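Local coordinates for putative flavoprotein decarboxylase (Streptomyces olivoviridis, PDB 6JLS) that acts as an FMN-dependent cysteine decarboxylase in the biosynthesis of thioviridamide, at residues V44-Q56 with L64-E76. Numbering follows the deposited sequence.
Sequences VGRLHVALTPSAQ and LRPFVNGSVLTDE. With FMN (flavin mononucleotide), chain B.
The carbonyl oxygen of Leu51 is gripped by two waters, each also hydrogen-bonded to Asp75 OD1; one of the two accepts from the Asp75 backbone N at 2.9 Å as well. The other carboxylate oxygen, OD2, takes the backbone N-H of Ile117, so the group is held from both ends. From there the backbones run side by side: Val49 N donates to Ser71 O, Leu73 N reaches Val49 O at 2.7 Å, and Leu51 N closes on Leu73 O. This is part of a parallel Rossmann-like sheet, a right-handed beta-alpha-beta crossover joining strand 46-51 through helix 61-64 to strand 72-73, outermost within this chain. On one face, the side chains of Val49 and Val68 cross at about a right angle, their CG2 atoms 3.5 Å apart, while Leu51 CD1 and Leu64 CD1 meet tip to tip. At the start of the strand Asn69 stands in for a strand neighbour: chi1 of 64° sets its amide between its own backbone N and carbonyl carbon, where OD1 accepts from Leu47 N at 3.0 Å and ND2 gives a 2.7 Å bond to Gly45 O. Next to it, Ser71 N points almost straight (173°) at His48 ND1, in the ring plane. At the far end of the strand Thr52 OG1 donates to FMN O3P at 2.5 Å and accepts from Ala55 N, an ST motif that ties the turn to the phosphate.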
ATOM      1  N   VAL A  44     -43.540  -2.870   3.650  1.00 86.94           N
ATOM      2  CA  VAL A  44     -42.510  -3.824   4.045  1.00 73.22           C
ATOM      3  C   VAL A  44     -41.922  -3.423   5.391  1.00 67.82           C
ATOM      4  O   VAL A  44     -41.535  -2.268   5.604  1.00 65.35           O
ATOM      5  CB  VAL A  44     -41.437  -3.949   2.954  1.00 63.99           C
ATOM      6  CG1 VAL A  44     -40.442  -5.033   3.324  1.00 51.85           C
ATOM      7  CG2 VAL A  44     -42.090  -4.257   1.615  1.00 58.78           C
ATOM      8  N   GLY A  45     -41.874  -4.387   6.312  1.00 62.39           N
ATOM      9  CA  GLY A  45     -41.435  -4.164   7.674  1.00 53.13           C
ATOM     10  C   GLY A  45     -39.932  -4.166   7.843  1.00 56.28           C
ATOM     11  O   GLY A  45     -39.374  -3.202   8.368  1.00 64.31           O
ATOM     12  N   ARG A  46     -39.268  -5.247   7.433  1.00 51.08           N
ATOM     13  CA  ARG A  46     -37.815  -5.330   7.411  1.00 46.46           C
ATOM     14  C   ARG A  46     -37.364  -5.519   5.978  1.00 55.04           C
ATOM     15  O   ARG A  46     -37.874  -6.394   5.273  1.00 56.47           O
ATOM     16  CB  ARG A  46     -37.282  -6.489   8.242  1.00 52.29           C
ATOM     17  CG  ARG A  46     -37.332  -6.264   9.704  1.00 71.36           C
ATOM     18  CD  ARG A  46     -35.946  -6.232  10.292  1.00 80.20           C
ATOM     19  NE  ARG A  46     -36.006  -5.756  11.668  1.00 88.79           N
ATOM     20  CZ  ARG A  46     -35.886  -4.477  12.013  1.00 86.72           C
ATOM     21  NH1 ARG A  46     -35.683  -3.555  11.084  1.00 79.06           N
ATOM     22  NH2 ARG A  46     -35.960  -4.121  13.286  1.00 92.12           N
ATOM     23  N   LEU A  47     -36.396  -4.717   5.557  1.00 51.25           N
ATOM     24  CA  LEU A  47     -35.790  -4.851   4.246  1.00 44.17           C
ATOM     25  C   LEU A  47     -34.307  -5.109   4.434  1.00 47.27           C
ATOM     26  O   LEU A  47     -33.647  -4.384   5.182  1.00 44.81           O
ATOM     27  CB  LEU A  47     -36.009  -3.595   3.416  1.00 48.58           C
ATOM     28  CG  LEU A  47     -35.457  -3.615   1.999  1.00 49.44           C
ATOM     29  CD1 LEU A  47     -36.136  -4.713   1.191  1.00 47.44           C
ATOM     30  CD2 LEU A  47     -35.690  -2.244   1.391  1.00 47.31           C
ATOM     31  N   HIS A  48     -33.795  -6.158   3.785  1.00 48.59           N
ATOM     32  CA  HIS A  48     -32.360  -6.412   3.691  1.00 39.37           C
ATOM     33  C   HIS A  48     -31.916  -6.379   2.235  1.00 38.89           C
ATOM     34  O   HIS A  48     -32.681  -6.725   1.328  1.00 41.91           O
ATOM     35  CB  HIS A  48     -31.979  -7.767   4.270  1.00 42.38           C
ATOM     36  CG  HIS A  48     -32.406  -7.971   5.684  1.00 46.82           C
ATOM     37  ND1 HIS A  48     -31.817  -7.313   6.742  1.00 47.44           N
ATOM     38  CD2 HIS A  48     -33.338  -8.791   6.220  1.00 45.85           C
ATOM     39  CE1 HIS A  48     -32.378  -7.709   7.868  1.00 47.27           C
ATOM     40  NE2 HIS A  48     -33.302  -8.608   7.580  1.00 51.04           N
ATOM     41  N   VAL A  49     -30.660  -6.004   2.014  1.00 35.00           N
ATOM     42  CA  VAL A  49     -30.084  -5.957   0.675  1.00 36.61           C
ATOM     43  C   VAL A  49     -28.716  -6.613   0.716  1.00 41.41           C
ATOM     44  O   VAL A  49     -27.929  -6.358   1.636  1.00 39.19           O
ATOM     45  CB  VAL A  49     -29.968  -4.519   0.134  1.00 42.92           C
ATOM     46  CG1 VAL A  49     -29.353  -4.531  -1.256  1.00 37.48           C
ATOM     47  CG2 VAL A  49     -31.329  -3.871   0.088  1.00 54.38           C
ATOM     48  N   ALA A  50     -28.449  -7.477  -0.263  1.00 34.62           N
ATOM     49  CA  ALA A  50     -27.158  -8.124  -0.428  1.00 33.92           C
ATOM     50  C   ALA A  50     -26.690  -7.908  -1.857  1.00 35.29           C
ATOM     51  O   ALA A  50     -27.509  -7.887  -2.788  1.00 29.69           O
ATOM     52  CB  ALA A  50     -27.240  -9.623  -0.138  1.00 30.82           C
ATOM     53  N   LEU A  51     -25.373  -7.754  -2.029  1.00 29.55           N
ATOM     54  CA  LEU A  51     -24.770  -7.441  -3.320  1.00 25.73           C
ATOM     55  C   LEU A  51     -23.715  -8.483  -3.658  1.00 28.83           C
ATOM     56  O   LEU A  51     -22.973  -8.937  -2.780  1.00 33.91           O
ATOM     57  CB  LEU A  51     -24.111  -6.030  -3.323  1.00 28.24           C
ATOM     58  CG  LEU A  51     -24.972  -4.758  -3.243  1.00 36.15           C
ATOM     59  CD1 LEU A  51     -25.749  -4.683  -1.949  1.00 50.86           C
ATOM     60  CD2 LEU A  51     -24.100  -3.521  -3.366  1.00 34.33           C
ATOM     61  N   THR A  52     -23.652  -8.865  -4.919  1.00 21.53           N
ATOM     62  CA  THR A  52     -22.499  -9.610  -5.374  1.00 33.75           C
ATOM     63  C   THR A  52     -21.324  -8.654  -5.546  1.00 32.60           C
ATOM     64  O   THR A  52     -21.516  -7.441  -5.698  1.00 29.15           O
ATOM     65  CB  THR A  52     -22.788 -10.295  -6.707  1.00 29.29           C
ATOM     66  OG1 THR A  52     -22.784  -9.303  -7.739  1.00 26.94           O
ATOM     67  CG2 THR A  52     -24.131 -11.041  -6.679  1.00 24.99           C
ATOM     68  N   PRO A  53     -20.094  -9.166  -5.543  1.00 31.25           N
ATOM     69  CA  PRO A  53     -18.954  -8.278  -5.844  1.00 33.07           C
ATOM     70  C   PRO A  53     -19.121  -7.494  -7.146  1.00 37.44           C
ATOM     71  O   PRO A  53     -18.923  -6.273  -7.139  1.00 38.45           O
ATOM     72  CB  PRO A  53     -17.762  -9.245  -5.893  1.00 27.03           C
ATOM     73  CG  PRO A  53     -18.161 -10.352  -4.955  1.00 34.63           C
ATOM     74  CD  PRO A  53     -19.662 -10.513  -5.135  1.00 26.31           C
ATOM     75  N   SER A  54     -19.519  -8.140  -8.258  1.00 25.75           N
ATOM     76  CA  SER A  54     -19.686  -7.389  -9.506  1.00 27.25           C
ATOM     77  C   SER A  54     -20.773  -6.327  -9.402  1.00 30.26           C
ATOM     78  O   SER A  54     -20.678  -5.283 -10.058  1.00 33.87           O
ATOM     79  CB  SER A  54     -19.998  -8.323 -10.671  1.00 29.08           C
ATOM     80  OG  SER A  54     -18.903  -9.179 -10.931  1.00 41.99           O
ATOM     81  N   ALA A  55     -21.814  -6.568  -8.603  1.00 24.38           N
ATOM     82  CA  ALA A  55     -22.858  -5.565  -8.452  1.00 23.80           C
ATOM     83  C   ALA A  55     -22.322  -4.261  -7.873  1.00 29.58           C
ATOM     84  O   ALA A  55     -22.894  -3.194  -8.141  1.00 33.45           O
ATOM     85  CB  ALA A  55     -23.979  -6.107  -7.566  1.00 21.31           C
ATOM     86  N   GLN A  56     -21.240  -4.316  -7.094  1.00 27.70           N
ATOM     87  CA  GLN A  56     -20.693  -3.118  -6.466  1.00 29.15           C
ATOM     88  C   GLN A  56     -20.011  -2.175  -7.449  1.00 33.95           C
ATOM     89  O   GLN A  56     -19.683  -1.045  -7.063  1.00 37.91           O
ATOM     90  CB  GLN A  56     -19.715  -3.501  -5.351  1.00 33.95           C
ATOM     91  CG  GLN A  56     -20.413  -4.255  -4.242  1.00 39.78           C
ATOM     92  CD  GLN A  56     -19.491  -4.647  -3.124  1.00 49.88           C
ATOM     93  OE1 GLN A  56     -19.175  -5.831  -2.943  1.00 46.85           O
ATOM     94  NE2 GLN A  56     -19.065  -3.661  -2.346  1.00 50.07           N
ATOM     95  N   LEU A  64     -27.758   2.621  -0.859  1.00 38.82           N
ATOM     96  CA  LEU A  64     -28.829   1.754  -0.367  1.00 37.95           C
ATOM     97  C   LEU A  64     -29.172   1.995   1.097  1.00 39.65           C
ATOM     98  O   LEU A  64     -30.352   1.951   1.467  1.00 37.48           O
ATOM     99  CB  LEU A  64     -28.449   0.275  -0.544  1.00 34.04           C
ATOM    100  CG  LEU A  64     -28.350  -0.177  -2.003  1.00 32.97           C
ATOM    101  CD1 LEU A  64     -27.427  -1.381  -2.127  1.00 26.13           C
ATOM    102  CD2 LEU A  64     -29.733  -0.473  -2.579  1.00 25.36           C
ATOM    103  N   ARG A  65     -28.166   2.253   1.932  1.00 35.31           N
ATOM    104  CA  ARG A  65     -28.396   2.319   3.369  1.00 42.32           C
ATOM    105  C   ARG A  65     -29.518   3.269   3.772  1.00 53.30           C
ATOM    106  O   ARG A  65     -30.290   2.899   4.677  1.00 53.60           O
ATOM    107  CB  ARG A  65     -27.081   2.667   4.079  1.00 49.48           C
ATOM    108  CG  ARG A  65     -26.368   1.431   4.597  1.00 67.03           C
ATOM    109  CD  ARG A  65     -24.875   1.633   4.726  1.00 79.09           C
ATOM    110  NE  ARG A  65     -24.175   0.365   4.919  1.00 85.57           N
ATOM    111  CZ  ARG A  65     -22.872   0.202   4.720  1.00 93.58           C
ATOM    112  NH1 ARG A  65     -22.130   1.228   4.316  1.00 93.48           N
ATOM    113  NH2 ARG A  65     -22.312  -0.985   4.915  1.00 98.02           N
ATOM    114  N   PRO A  66     -29.692   4.457   3.166  1.00 49.88           N
ATOM    115  CA  PRO A  66     -30.762   5.354   3.635  1.00 49.63           C
ATOM    116  C   PRO A  66     -32.154   4.789   3.456  1.00 47.13           C
ATOM    117  O   PRO A  66     -33.085   5.274   4.110  1.00 51.31           O
ATOM    118  CB  PRO A  66     -30.563   6.625   2.789  1.00 42.86           C
ATOM    119  CG  PRO A  66     -29.155   6.567   2.320  1.00 40.87           C
ATOM    120  CD  PRO A  66     -28.867   5.112   2.129  1.00 44.47           C
ATOM    121  N   PHE A  67     -32.331   3.784   2.605  1.00 40.28           N
ATOM    122  CA  PHE A  67     -33.649   3.224   2.328  1.00 49.93           C
ATOM    123  C   PHE A  67     -33.860   1.855   2.946  1.00 50.34           C
ATOM    124  O   PHE A  67     -34.943   1.278   2.788  1.00 48.80           O
ATOM    125  CB  PHE A  67     -33.872   3.149   0.815  1.00 49.77           C
ATOM    126  CG  PHE A  67     -33.624   4.452   0.123  1.00 55.11           C
ATOM    127  CD1 PHE A  67     -32.464   4.661  -0.598  1.00 56.60           C
ATOM    128  CD2 PHE A  67     -34.538   5.485   0.230  1.00 57.34           C
ATOM    129  CE1 PHE A  67     -32.228   5.867  -1.224  1.00 55.87           C
ATOM    130  CE2 PHE A  67     -34.313   6.689  -0.393  1.00 61.06           C
ATOM    131  CZ  PHE A  67     -33.151   6.884  -1.121  1.00 62.19           C
ATOM    132  N   VAL A  68     -32.865   1.337   3.658  1.00 50.49           N
ATOM    133  CA  VAL A  68     -32.823  -0.046   4.111  1.00 47.36           C
ATOM    134  C   VAL A  68     -32.728  -0.027   5.630  1.00 49.84           C
ATOM    135  O   VAL A  68     -31.697   0.375   6.190  1.00 50.35           O
ATOM    136  CB  VAL A  68     -31.636  -0.803   3.494  1.00 45.97           C
ATOM    137  CG1 VAL A  68     -31.465  -2.170   4.145  1.00 44.28           C
ATOM    138  CG2 VAL A  68     -31.814  -0.917   1.982  1.00 38.47           C
ATOM    139  N   ASN A  69     -33.802  -0.459   6.299  1.00 45.31           N
ATOM    140  CA  ASN A  69     -33.822  -0.512   7.758  1.00 45.70           C
ATOM    141  C   ASN A  69     -33.219  -1.794   8.319  1.00 48.66           C
ATOM    142  O   ASN A  69     -33.079  -1.910   9.541  1.00 52.82           O
ATOM    143  CB  ASN A  69     -35.251  -0.351   8.277  1.00 46.86           C
ATOM    144  CG  ASN A  69     -36.151  -1.484   7.851  1.00 52.58           C
ATOM    145  OD1 ASN A  69     -36.065  -1.967   6.728  1.00 62.06           O
ATOM    146  ND2 ASN A  69     -37.020  -1.915   8.748  1.00 59.62           N
ATOM    147  N   GLY A  70     -32.870  -2.751   7.473  1.00 45.07           N
ATOM    148  CA  GLY A  70     -32.108  -3.928   7.862  1.00 42.89           C
ATOM    149  C   GLY A  70     -30.641  -3.766   7.529  1.00 44.93           C
ATOM    150  O   GLY A  70     -30.074  -2.677   7.653  1.00 51.93           O
ATOM    151  N   SER A  71     -30.021  -4.849   7.077  1.00 41.89           N
ATOM    152  CA  SER A  71     -28.607  -4.840   6.745  1.00 39.70           C
ATOM    153  C   SER A  71     -28.402  -4.671   5.246  1.00 43.55           C
ATOM    154  O   SER A  71     -29.226  -5.101   4.435  1.00 44.68           O
ATOM    155  CB  SER A  71     -27.933  -6.136   7.191  1.00 46.07           C
ATOM    156  OG  SER A  71     -28.125  -6.367   8.573  1.00 58.33           O
ATOM    157  N   VAL A  72     -27.283  -4.054   4.888  1.00 39.83           N
ATOM    158  CA  VAL A  72     -26.789  -4.029   3.518  1.00 39.01           C
ATOM    159  C   VAL A  72     -25.503  -4.832   3.537  1.00 39.19           C
ATOM    160  O   VAL A  72     -24.519  -4.416   4.162  1.00 47.66           O
ATOM    161  CB  VAL A  72     -26.537  -2.602   3.008  1.00 41.67           C
ATOM    162  CG1 VAL A  72     -25.979  -2.644   1.596  1.00 40.74           C
ATOM    163  CG2 VAL A  72     -27.807  -1.752   3.062  1.00 35.99           C
ATOM    164  N   LEU A  73     -25.511  -5.983   2.876  1.00 39.01           N
ATOM    165  CA  LEU A  73     -24.467  -6.985   3.028  1.00 35.81           C
ATOM    166  C   LEU A  73     -23.666  -7.106   1.748  1.00 41.14           C
ATOM    167  O   LEU A  73     -24.232  -7.240   0.655  1.00 51.04           O
ATOM    168  CB  LEU A  73     -25.050  -8.354   3.385  1.00 39.15           C
ATOM    169  CG  LEU A  73     -25.942  -8.446   4.620  1.00 53.76           C
ATOM    170  CD1 LEU A  73     -27.393  -8.247   4.225  1.00 65.07           C
ATOM    171  CD2 LEU A  73     -25.764  -9.778   5.317  1.00 57.41           C
ATOM    172  N   THR A  74     -22.354  -7.061   1.891  1.00 40.25           N
ATOM    173  CA  THR A  74     -21.449  -7.482   0.844  1.00 40.49           C
ATOM    174  C   THR A  74     -20.552  -8.583   1.385  1.00 38.49           C
ATOM    175  O   THR A  74     -20.513  -8.859   2.588  1.00 39.95           O
ATOM    176  CB  THR A  74     -20.608  -6.315   0.348  1.00 36.14           C
ATOM    177  OG1 THR A  74     -19.760  -5.899   1.416  1.00 36.19           O
ATOM    178  CG2 THR A  74     -21.518  -5.166  -0.060  1.00 35.66           C
ATOM    179  N   ASP A  75     -19.824  -9.210   0.473  1.00 36.78           N
ATOM    180  CA  ASP A  75     -18.884 -10.245   0.876  1.00 32.09           C
ATOM    181  C   ASP A  75     -17.851  -9.717   1.879  1.00 35.52           C
ATOM    182  O   ASP A  75     -17.496 -10.422   2.832  1.00 41.54           O
ATOM    183  CB  ASP A  75     -18.231 -10.840  -0.371  1.00 35.06           C
ATOM    184  CG  ASP A  75     -19.155 -11.835  -1.082  1.00 46.33           C
ATOM    185  OD1 ASP A  75     -20.015 -11.423  -1.880  1.00 50.50           O
ATOM    186  OD2 ASP A  75     -19.049 -13.046  -0.814  1.00 53.90           O
ATOM    187  N   GLU A  76     -17.387  -8.473   1.708  1.00 39.78           N
ATOM    188  CA  GLU A  76     -16.392  -7.908   2.619  1.00 44.98           C
ATOM    189  C   GLU A  76     -17.008  -7.579   3.970  1.00 48.18           C
ATOM    190  O   GLU A  76     -16.411  -7.856   5.015  1.00 52.79           O
ATOM    191  CB  GLU A  76     -15.754  -6.657   2.014  1.00 59.75           C
ATOM    192  CG  GLU A  76     -15.238  -6.821   0.586  1.00 84.28           C
ATOM    193  CD  GLU A  76     -16.316  -6.589  -0.475  1.00102.94           C
ATOM    194  OE1 GLU A  76     -17.146  -7.492  -0.729  1.00104.49           O
ATOM    195  OE2 GLU A  76     -16.334  -5.486  -1.058  1.00114.42           O
TER
HETATM  196  N1  FMN B 501     -24.365  -9.979 -17.138  1.00 67.35           N
HETATM  197  C2  FMN B 501     -25.684 -10.376 -17.122  1.00 64.67           C
HETATM  198  O2  FMN B 501     -25.955 -11.560 -16.938  1.00 62.25           O
HETATM  199  N3  FMN B 501     -26.690  -9.454 -17.321  1.00 60.98           N
HETATM  200  C4  FMN B 501     -26.388  -8.124 -17.534  1.00 60.93           C
HETATM  201  O4  FMN B 501     -27.283  -7.295 -17.710  1.00 57.39           O
HETATM  202  C4A FMN B 501     -25.058  -7.723 -17.549  1.00 63.67           C
HETATM  203  N5  FMN B 501     -24.743  -6.395 -17.760  1.00 62.29           N
HETATM  204  C5A FMN B 501     -23.427  -5.986 -17.781  1.00 53.13           C
HETATM  205  C6  FMN B 501     -23.143  -4.644 -18.002  1.00 50.82           C
HETATM  206  C7  FMN B 501     -21.819  -4.209 -18.021  1.00 55.53           C
HETATM  207  C7M FMN B 501     -21.536  -2.748 -18.264  1.00 42.46           C
HETATM  208  C8  FMN B 501     -20.772  -5.130 -17.819  1.00 53.48           C
HETATM  209  C8M FMN B 501     -19.339  -4.666 -17.838  1.00 45.87           C
HETATM  210  C9  FMN B 501     -21.067  -6.482 -17.600  1.00 50.48           C
HETATM  211  C9A FMN B 501     -22.399  -6.910 -17.582  1.00 52.96           C
HETATM  212  N10 FMN B 501     -22.717  -8.246 -17.369  1.00 56.31           N
HETATM  213  C10 FMN B 501     -24.041  -8.653 -17.350  1.00 62.80           C
HETATM  214  C1' FMN B 501     -21.629  -9.253 -17.132  1.00 55.66           C
HETATM  215  C2' FMN B 501     -21.545  -9.532 -15.622  1.00 50.52           C
HETATM  216  O2' FMN B 501     -21.195  -8.377 -14.880  1.00 44.30           O
HETATM  217  C3' FMN B 501     -20.559 -10.649 -15.312  1.00 53.47           C
HETATM  218  O3' FMN B 501     -21.091 -11.857 -15.802  1.00 63.43           O
HETATM  219  C4' FMN B 501     -20.324 -10.721 -13.804  1.00 54.55           C
HETATM  220  O4' FMN B 501     -19.268 -11.594 -13.439  1.00 57.65           O
HETATM  221  C5' FMN B 501     -21.594 -11.132 -13.073  1.00 45.31           C
HETATM  222  O5' FMN B 501     -21.223 -11.271 -11.723  1.00 32.25           O
HETATM  223  P   FMN B 501     -22.297 -11.624 -10.592  1.00 34.92           P
HETATM  224  O1P FMN B 501     -23.416 -12.446 -11.206  1.00 27.92           O
HETATM  225  O2P FMN B 501     -21.621 -12.444  -9.515  1.00 36.04           O
HETATM  226  O3P FMN B 501     -22.880 -10.351 -10.033  1.00 34.36           O
HETATM  227  O   HOH W   1     -20.375  -8.674  -2.290  1.00 29.43           O
HETATM  228  O   HOH W   2     -22.449 -11.586  -2.642  1.00 41.47           O
HETATM  229  O   HOH W   3     -17.955  -3.957   0.539  1.00 42.72           O